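Local coordinates for protein seryl-tRNA synthetase, cytoplasmic (Candida albicans, PDB 3QO8) that attaches serine to tRNA(Ser) by first activating the amino acid with ATP and then transferring it to the tRNA acceptor end, at residues A[160-165]-A[179-184]; A[425-430]-A[440-445]. All blocks are in the same frame, centred on the assembly; numbering follows the deposited sequence.

Interaction 1. Residues A[160-165]-A[179-184]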
loop_
_atom_site.group_PDB
_atom_site.type_symbol
_atom_site.label_atom_id
_atom_site.label_comp_id
_atom_site.label_asym_id
_atom_site.label_seq_id
_atom_site.Cartn_x
_atom_site.Cartn_y
_atom_site.Cartn_z
ATOM N N ARG A 160 -8.947 24.158 -5.898
ATOM C CA ARG A 160 -10.107 24.837 -6.476
ATOM C C ARG A 160 -11.040 23.836 -7.159
ATOM O O ARG A 160 -12.248 24.064 -7.243
ATOM C CB ARG A 160 -9.671 25.943 -7.457
ATOM C CG ARG A 160 -9.045 27.160 -6.782
ATOM C CD ARG A 160 -9.261 28.415 -7.625
ATOM N NE ARG A 160 -10.681 28.730 -7.762
ATOM C CZ ARG A 160 -11.170 29.667 -8.574
ATOM N NH1 ARG A 160 -10.356 30.389 -9.328
ATOM N NH2 ARG A 160 -12.479 29.882 -8.630
ATOM N N LEU A 161 -10.480 22.721 -7.627
ATOM C CA LEU A 161 -11.269 21.668 -8.262
ATOM C C LEU A 161 -11.941 20.752 -7.237
ATOM O O LEU A 161 -12.724 19.874 -7.595
ATOM C CB LEU A 161 -10.390 20.824 -9.196
ATOM C CG LEU A 161 -9.862 21.528 -10.452
ATOM C CD1 LEU A 161 -8.845 20.660 -11.194
ATOM C CD2 LEU A 161 -11.021 21.912 -11.367
ATOM N N ASP A 162 -11.630 20.965 -5.963
ATOM C CA ASP A 162 -12.049 20.047 -4.910
ATOM C C ASP A 162 -11.589 18.627 -5.271
ATOM O O ASP A 162 -12.365 17.678 -5.193
ATOM C CB ASP A 162 -13.569 20.076 -4.736
ATOM C CG ASP A 162 -14.028 19.385 -3.462
ATOM O OD1 ASP A 162 -13.244 19.338 -2.481
ATOM O OD2 ASP A 162 -15.181 18.893 -3.443
ATOM N N GLY A 163 -10.329 18.493 -5.672
ATOM C CA GLY A 163 -9.818 17.217 -6.147
ATOM C C GLY A 163 -8.912 16.495 -5.169
ATOM O O GLY A 163 -8.410 15.408 -5.452
ATOM N N TYR A 164 -8.647 17.113 -4.025
ATOM C CA TYR A 164 -7.902 16.420 -2.977
ATOM C C TYR A 164 -8.130 17.112 -1.658
ATOM O O TYR A 164 -8.701 18.202 -1.623
ATOM C CB TYR A 164 -6.406 16.286 -3.313
ATOM C CG TYR A 164 -5.490 17.404 -2.856
ATOM C CD1 TYR A 164 -4.299 17.110 -2.206
ATOM C CD2 TYR A 164 -5.785 18.747 -3.110
ATOM C CE1 TYR A 164 -3.428 18.109 -1.791
ATOM C CE2 TYR A 164 -4.907 19.767 -2.698
ATOM C CZ TYR A 164 -3.732 19.432 -2.035
ATOM O OH TYR A 164 -2.844 20.405 -1.606
ATOM N N ASP A 165 -7.716 16.460 -0.577
ATOM C CA ASP A 165 -7.917 16.989 0.756
ATOM C C ASP A 165 -6.648 16.829 1.585
ATOM O O ASP A 165 -6.435 15.792 2.222
ATOM C CB ASP A 165 -9.070 16.255 1.443
ATOM C CG ASP A 165 -9.672 17.059 2.575
ATOM O OD1 ASP A 165 -8.908 17.744 3.304
ATOM O OD2 ASP A 165 -10.912 17.013 2.722
ATOM N N PHE A 179 -6.053 12.661 0.874
ATOM C CA PHE A 179 -7.080 11.894 0.175
ATOM C C PHE A 179 -7.175 12.493 -1.218
ATOM O O PHE A 179 -7.016 13.702 -1.365
ATOM C CB PHE A 179 -8.443 12.106 0.822
ATOM C CG PHE A 179 -8.603 11.469 2.175
ATOM C CD1 PHE A 179 -9.436 10.362 2.336
ATOM C CD2 PHE A 179 -7.964 11.998 3.292
ATOM C CE1 PHE A 179 -9.610 9.776 3.583
ATOM C CE2 PHE A 179 -8.130 11.420 4.543
ATOM C CZ PHE A 179 -8.958 10.301 4.693
ATOM N N LEU A 180 -7.461 11.676 -2.234
ATOM C CA LEU A 180 -7.889 12.226 -3.522
ATOM C C LEU A 180 -9.409 12.229 -3.539
ATOM O O LEU A 180 -10.026 11.350 -2.937
ATOM C CB LEU A 180 -7.346 11.388 -4.684
ATOM C CG LEU A 180 -5.822 11.371 -4.798
ATOM C CD1 LEU A 180 -5.418 10.428 -5.923
ATOM C CD2 LEU A 180 -5.269 12.787 -5.052
ATOM N N ARG A 181 -10.020 13.209 -4.208
ATOM C CA ARG A 181 -11.485 13.343 -4.210
ATOM C C ARG A 181 -12.011 13.589 -5.613
ATOM O O ARG A 181 -11.368 14.293 -6.398
ATOM C CB ARG A 181 -11.919 14.568 -3.386
ATOM C CG ARG A 181 -11.815 14.461 -1.898
ATOM C CD ARG A 181 -12.164 15.815 -1.255
ATOM N NE ARG A 181 -13.420 16.355 -1.780
ATOM C CZ ARG A 181 -14.622 16.166 -1.235
ATOM N NH1 ARG A 181 -14.766 15.442 -0.123
ATOM N NH2 ARG A 181 -15.685 16.710 -1.806
ATOM N N ASN A 182 -13.190 13.047 -5.920
ATOM C CA ASN A 182 -13.851 13.382 -7.176
ATOM C C ASN A 182 -12.905 13.197 -8.356
ATOM O O ASN A 182 -12.351 12.116 -8.560
ATOM C CB ASN A 182 -14.325 14.843 -7.150
ATOM C CG ASN A 182 -15.416 15.089 -6.128
ATOM O OD1 ASN A 182 -16.399 14.361 -6.089
ATOM N ND2 ASN A 182 -15.251 16.133 -5.296
ATOM N N TYR A 183 -12.712 14.259 -9.131
ATOM C CA TYR A 183 -11.886 14.148 -10.328
ATOM C C TYR A 183 -10.407 13.919 -10.033
ATOM O O TYR A 183 -9.648 13.531 -10.925
ATOM C CB TYR A 183 -12.094 15.344 -11.270
ATOM C CG TYR A 183 -13.429 15.298 -11.970
ATOM C CD1 TYR A 183 -14.458 16.162 -11.609
ATOM C CD2 TYR A 183 -13.674 14.369 -12.971
ATOM C CE1 TYR A 183 -15.693 16.108 -12.244
ATOM C CE2 TYR A 183 -14.903 14.300 -13.603
ATOM C CZ TYR A 183 -15.903 15.175 -13.239
ATOM O OH TYR A 183 -17.118 15.112 -13.873
ATOM N N GLY A 184 -9.995 14.179 -8.797
ATOM C CA GLY A 184 -8.665 13.806 -8.361
ATOM C C GLY A 184 -8.489 12.303 -8.480
ATOM O O GLY A 184 -7.464 11.835 -8.973
#
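Asp-162 and Arg-181 meet in a salt bridge whose shorter arm runs from Arg-181 NH2 to the syn side of Asp-162 OD2, at 2.8 Å. The carboxylate and guanidinium planes are 31° apart. The second arm is weak because it is strongly bent: the turn at chi3 (50°) sets Arg-181 NE 3.1 Å from Asp-162 OD1, with an N-H...O angle of 121°. Arginine suits this place because NE and NH2 can address the two oxygens. Beside the bridge, Asn-182 ND2 gives a nearly straight hydrogen bond to the backbone O of Asp-162 (3.3 Å), lying in the plane of that carbonyl.

The backbones pair next. Arg-181 N donates to Gly-163 O at 3.0 Å from above the carbonyl plane. Gly-184, having no side chain, lets its CA come to 3.3 Å from Gly-163 O in a CA-H...O contact. Further along, Asp-165 N bonds to Phe-179 O (3.0 Å), while Tyr-164 CB touches Leu-180 CD2 at 4.1 Å.

Asp-162, just past helix 154-160, takes positive phi in a Schellman motif, which probably helps to position its carboxylate. Its OD1 also has Lys-446 as a partner. Asp-165, its carboxylate in a salt bridge with Arg-168, caps helix 166-173.

The short antiparallel pair 164-165 and 179-181 brackets helix 166-173, which lies between the two strands in sequence, and leads into helix 183-200. Leu-180 and Arg-181 also ladder with a strand of the second subunit. Arg-181 NH1 is hydrogen-bonded to Tyr-254 OH of the second subunit, so the contact belongs to the homodimer interface.

Interaction 2. Residues A[425-430]-A[440-445]. With SSA (5'-O-(N-(L-seryl)-sulfamoyl)adenosine), chain D.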
loop_
_atom_site.group_PDB
_atom_site.type_symbol
_atom_site.label_atom_id
_atom_site.label_comp_id
_atom_site.label_asym_id
_atom_site.label_seq_id
_atom_site.Cartn_x
_atom_site.Cartn_y
_atom_site.Cartn_z
ATOM N N LEU A 425 -10.353 23.504 -15.303
ATOM C CA LEU A 425 -9.305 22.645 -15.863
ATOM C C LEU A 425 -9.767 21.954 -17.141
ATOM O O LEU A 425 -10.776 21.252 -17.145
ATOM C CB LEU A 425 -8.927 21.550 -14.855
ATOM C CG LEU A 425 -7.784 20.652 -15.343
ATOM C CD1 LEU A 425 -6.470 21.407 -15.177
ATOM C CD2 LEU A 425 -7.751 19.309 -14.601
ATOM N N VAL A 426 -9.021 22.140 -18.220
ATOM C CA VAL A 426 -9.259 21.363 -19.433
ATOM C C VAL A 426 -8.719 19.929 -19.217
ATOM O O VAL A 426 -7.634 19.745 -18.689
ATOM C CB VAL A 426 -8.575 22.032 -20.654
ATOM C CG1 VAL A 426 -8.562 21.091 -21.858
ATOM C CG2 VAL A 426 -9.267 23.348 -21.001
ATOM N N ILE A 427 -9.486 18.914 -19.597
ATOM C CA ILE A 427 -9.024 17.533 -19.456
ATOM C C ILE A 427 -8.195 17.144 -20.685
ATOM O O ILE A 427 -8.668 17.274 -21.817
ATOM C CB ILE A 427 -10.218 16.552 -19.308
ATOM C CG1 ILE A 427 -11.079 16.911 -18.083
ATOM C CG2 ILE A 427 -9.735 15.105 -19.249
ATOM C CD1 ILE A 427 -10.388 16.799 -16.740
ATOM N N PRO A 428 -6.956 16.674 -20.477
ATOM C CA PRO A 428 -6.155 16.278 -21.643
ATOM C C PRO A 428 -6.929 15.295 -22.535
ATOM O O PRO A 428 -7.516 14.343 -22.036
ATOM C CB PRO A 428 -4.938 15.600 -21.013
ATOM C CG PRO A 428 -4.775 16.329 -19.677
ATOM C CD PRO A 428 -6.187 16.620 -19.216
ATOM N N GLU A 429 -6.928 15.521 -23.841
ATOM C CA GLU A 429 -7.752 14.707 -24.736
ATOM C C GLU A 429 -7.571 13.193 -24.571
ATOM O O GLU A 429 -8.556 12.476 -24.499
ATOM C CB GLU A 429 -7.573 15.124 -26.198
ATOM C CG GLU A 429 -8.730 14.716 -27.105
ATOM C CD GLU A 429 -8.706 13.242 -27.475
ATOM O OE1 GLU A 429 -7.614 12.630 -27.438
ATOM O OE2 GLU A 429 -9.784 12.695 -27.806
ATOM N N VAL A 430 -6.332 12.708 -24.504
ATOM C CA VAL A 430 -6.093 11.266 -24.404
ATOM C C VAL A 430 -6.635 10.633 -23.126
ATOM O O VAL A 430 -6.807 9.424 -23.086
ATOM C CB VAL A 430 -4.592 10.893 -24.506
ATOM C CG1 VAL A 430 -3.999 11.416 -25.802
ATOM C CG2 VAL A 430 -3.823 11.420 -23.298
ATOM N N GLU A 440 -14.608 17.190 -21.161
ATOM C CA GLU A 440 -13.527 17.879 -21.844
ATOM C C GLU A 440 -12.950 18.963 -20.934
ATOM O O GLU A 440 -11.863 19.491 -21.182
ATOM C CB GLU A 440 -14.034 18.510 -23.147
ATOM C CG GLU A 440 -14.624 17.518 -24.139
ATOM C CD GLU A 440 -15.320 18.213 -25.294
ATOM O OE1 GLU A 440 -15.675 19.396 -25.132
ATOM O OE2 GLU A 440 -15.507 17.585 -26.359
ATOM N N PHE A 441 -13.697 19.290 -19.884
ATOM C CA PHE A 441 -13.382 20.425 -19.025
ATOM C C PHE A 441 -14.101 20.212 -17.714
ATOM O O PHE A 441 -15.218 19.718 -17.700
ATOM C CB PHE A 441 -13.877 21.727 -19.674
ATOM C CG PHE A 441 -13.898 22.922 -18.741
ATOM C CD1 PHE A 441 -12.761 23.701 -18.550
ATOM C CD2 PHE A 441 -15.061 23.277 -18.073
ATOM C CE1 PHE A 441 -12.784 24.809 -17.700
ATOM C CE2 PHE A 441 -15.094 24.385 -17.222
ATOM C CZ PHE A 441 -13.952 25.155 -17.042
ATOM N N ILE A 442 -13.455 20.561 -16.609
ATOM C CA ILE A 442 -14.122 20.520 -15.316
ATOM C C ILE A 442 -13.949 21.857 -14.597
ATOM O O ILE A 442 -12.848 22.416 -14.564
ATOM C CB ILE A 442 -13.639 19.335 -14.451
ATOM C CG1 ILE A 442 -12.147 19.423 -14.152
ATOM C CG2 ILE A 442 -13.967 17.997 -15.150
ATOM C CD1 ILE A 442 -11.643 18.300 -13.198
ATOM N N PRO A 443 -15.049 22.391 -14.043
ATOM C CA PRO A 443 -15.032 23.741 -13.471
ATOM C C PRO A 443 -14.408 23.812 -12.089
ATOM O O PRO A 443 -14.460 22.844 -11.336
ATOM C CB PRO A 443 -16.520 24.097 -13.386
ATOM C CG PRO A 443 -17.198 22.773 -13.215
ATOM C CD PRO A 443 -16.405 21.815 -14.062
ATOM N N TYR A 444 -13.817 24.963 -11.771
ATOM C CA TYR A 444 -13.415 25.253 -10.406
ATOM C C TYR A 444 -14.677 25.265 -9.566
ATOM O O TYR A 444 -15.714 25.762 -10.001
ATOM C CB TYR A 444 -12.720 26.609 -10.325
ATOM C CG TYR A 444 -11.315 26.614 -10.893
ATOM C CD1 TYR A 444 -10.507 25.482 -10.811
ATOM C CD2 TYR A 444 -10.805 27.740 -11.525
ATOM C CE1 TYR A 444 -9.228 25.485 -11.329
ATOM C CE2 TYR A 444 -9.524 27.750 -12.051
ATOM C CZ TYR A 444 -8.742 26.615 -11.943
ATOM O OH TYR A 444 -7.472 26.617 -12.462
ATOM N N ILE A 445 -14.583 24.711 -8.368
ATOM C CA ILE A 445 -15.740 24.522 -7.504
ATOM C C ILE A 445 -15.599 25.386 -6.262
ATOM O O ILE A 445 -16.589 25.777 -5.653
ATOM C CB ILE A 445 -15.848 23.040 -7.051
ATOM C CG1 ILE A 445 -16.270 22.146 -8.212
ATOM C CG2 ILE A 445 -16.821 22.889 -5.902
ATOM C CD1 ILE A 445 -16.432 20.702 -7.816
HETATM N N10 SSA D . -0.556 17.454 -32.991
HETATM C CA SSA D . -1.867 17.631 -32.395
HETATM C CB SSA D . -2.498 16.259 -32.177
HETATM O OG SSA D . -3.763 16.396 -31.518
HETATM C C9 SSA D . -1.731 18.356 -31.083
HETATM O O9 SSA D . -2.720 18.654 -30.434
HETATM N N8 SSA D . -0.492 18.635 -30.682
HETATM S S1 SSA D . -0.206 19.245 -29.224
HETATM O O1S SSA D . 1.201 19.151 -28.949
HETATM O O2S SSA D . -0.634 20.618 -29.178
HETATM O "O5'" SSA D . -1.007 18.442 -28.182
HETATM C "C5'" SSA D . -0.533 17.199 -27.669
HETATM C "C4'" SSA D . -1.708 16.480 -27.015
HETATM O "O4'" SSA D . -2.059 17.094 -25.772
HETATM C "C3'" SSA D . -2.955 16.544 -27.881
HETATM O "O3'" SSA D . -3.105 15.348 -28.652
HETATM C "C2'" SSA D . -4.099 16.685 -26.903
HETATM O "O2'" SSA D . -4.644 15.403 -26.601
HETATM C "C1'" SSA D . -3.475 17.257 -25.645
HETATM N N9 SSA D . -3.848 18.690 -25.589
HETATM C C8 SSA D . -3.065 19.746 -25.874
HETATM N N7 SSA D . -3.795 20.877 -25.711
HETATM C C5 SSA D . -5.040 20.516 -25.328
HETATM C C6 SSA D . -6.196 21.221 -25.016
HETATM N N6 SSA D . -6.226 22.578 -25.067
HETATM N N1 SSA D . -7.303 20.530 -24.662
HETATM C C2 SSA D . -7.297 19.190 -24.600
HETATM N N3 SSA D . -6.195 18.488 -24.893
HETATM C C4 SSA D . -5.062 19.132 -25.261
#
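Leu-425 and Ile-442 form an antiparallel hydrogen-bonded pair, joined by two backbone bonds of 2.8 Å each, Leu-425 N to Ile-442 O and Ile-442 N to Leu-425 O. A third bond, Ile-427 N to Glu-440 O at 2.9 Å, carries the pairing one step past the strand, its donor well above the carbonyl plane. Glutamate contributes here through its backbone; its CB is directed away from the other segment, as befits an exposed position.

Apolar contacts line the two faces. On one, Leu-425 CB meets Ile-442 CG1 at 3.9 Å, and the CD1 atoms of Ile-427 and Ile-442 touch at 4.0 Å, their side chains crossing at about a right angle. Ile-442 CG1 sits between the backbone N and the carbonyl carbon (chi1 61°), a crowded position that brings it up to Leu-425. Such beta-branched and leucine side chains fill a buried face without needing polar partners. On the other face Phe-441 CD1 approaches Leu-425 O and, more distantly, Val-426 CG2.

Ligand contacts come from the end of the strand and the residues after it. Glu-429 N donates to N3 of the seryl-sulfamoyl adenosine analogue (3.2 Å), and Val-426 CG1, anti to its own backbone N, lies near adenine N1. This is a second copy of the analogue, away from the annotated serine and ATP sites, also hydrogen-bonded to Ala-145 O and Glu-134 N.

The pair belongs to a three-stranded antiparallel sheet, 424-426 in the middle, between 420-421 and 441-443. Tyr-419 of helix 408-419 packs on Leu-425, Val-426 and Pro-428, while Tyr-444 reaches helix 154-160.

In the fold
Both contacts are largely buried antiparallel strand pairs, and their centres lie about 13 Å apart. Interaction 1 combines ionic and backbone bonds and faces the second subunit, whereas interaction 2 touches no other protein chain and relies on backbone ladder and aliphatic packing, with a bound adenosine analogue at one end. They meet directly: Arg-160 O probably accepts a hydrogen bond from Ile-445 N at 2.7 Å, and Tyr-183 CB packs on Ile-442 CD1. Arg-160, the last residue of helix 154-160, and Leu-161, whose CD2 packs on Pro-443 O, thus link the two together with Tyr-183. Leu-161 also touches Leu-416 of helix 408-419, the helix against which Leu-425 and Val-426 pack.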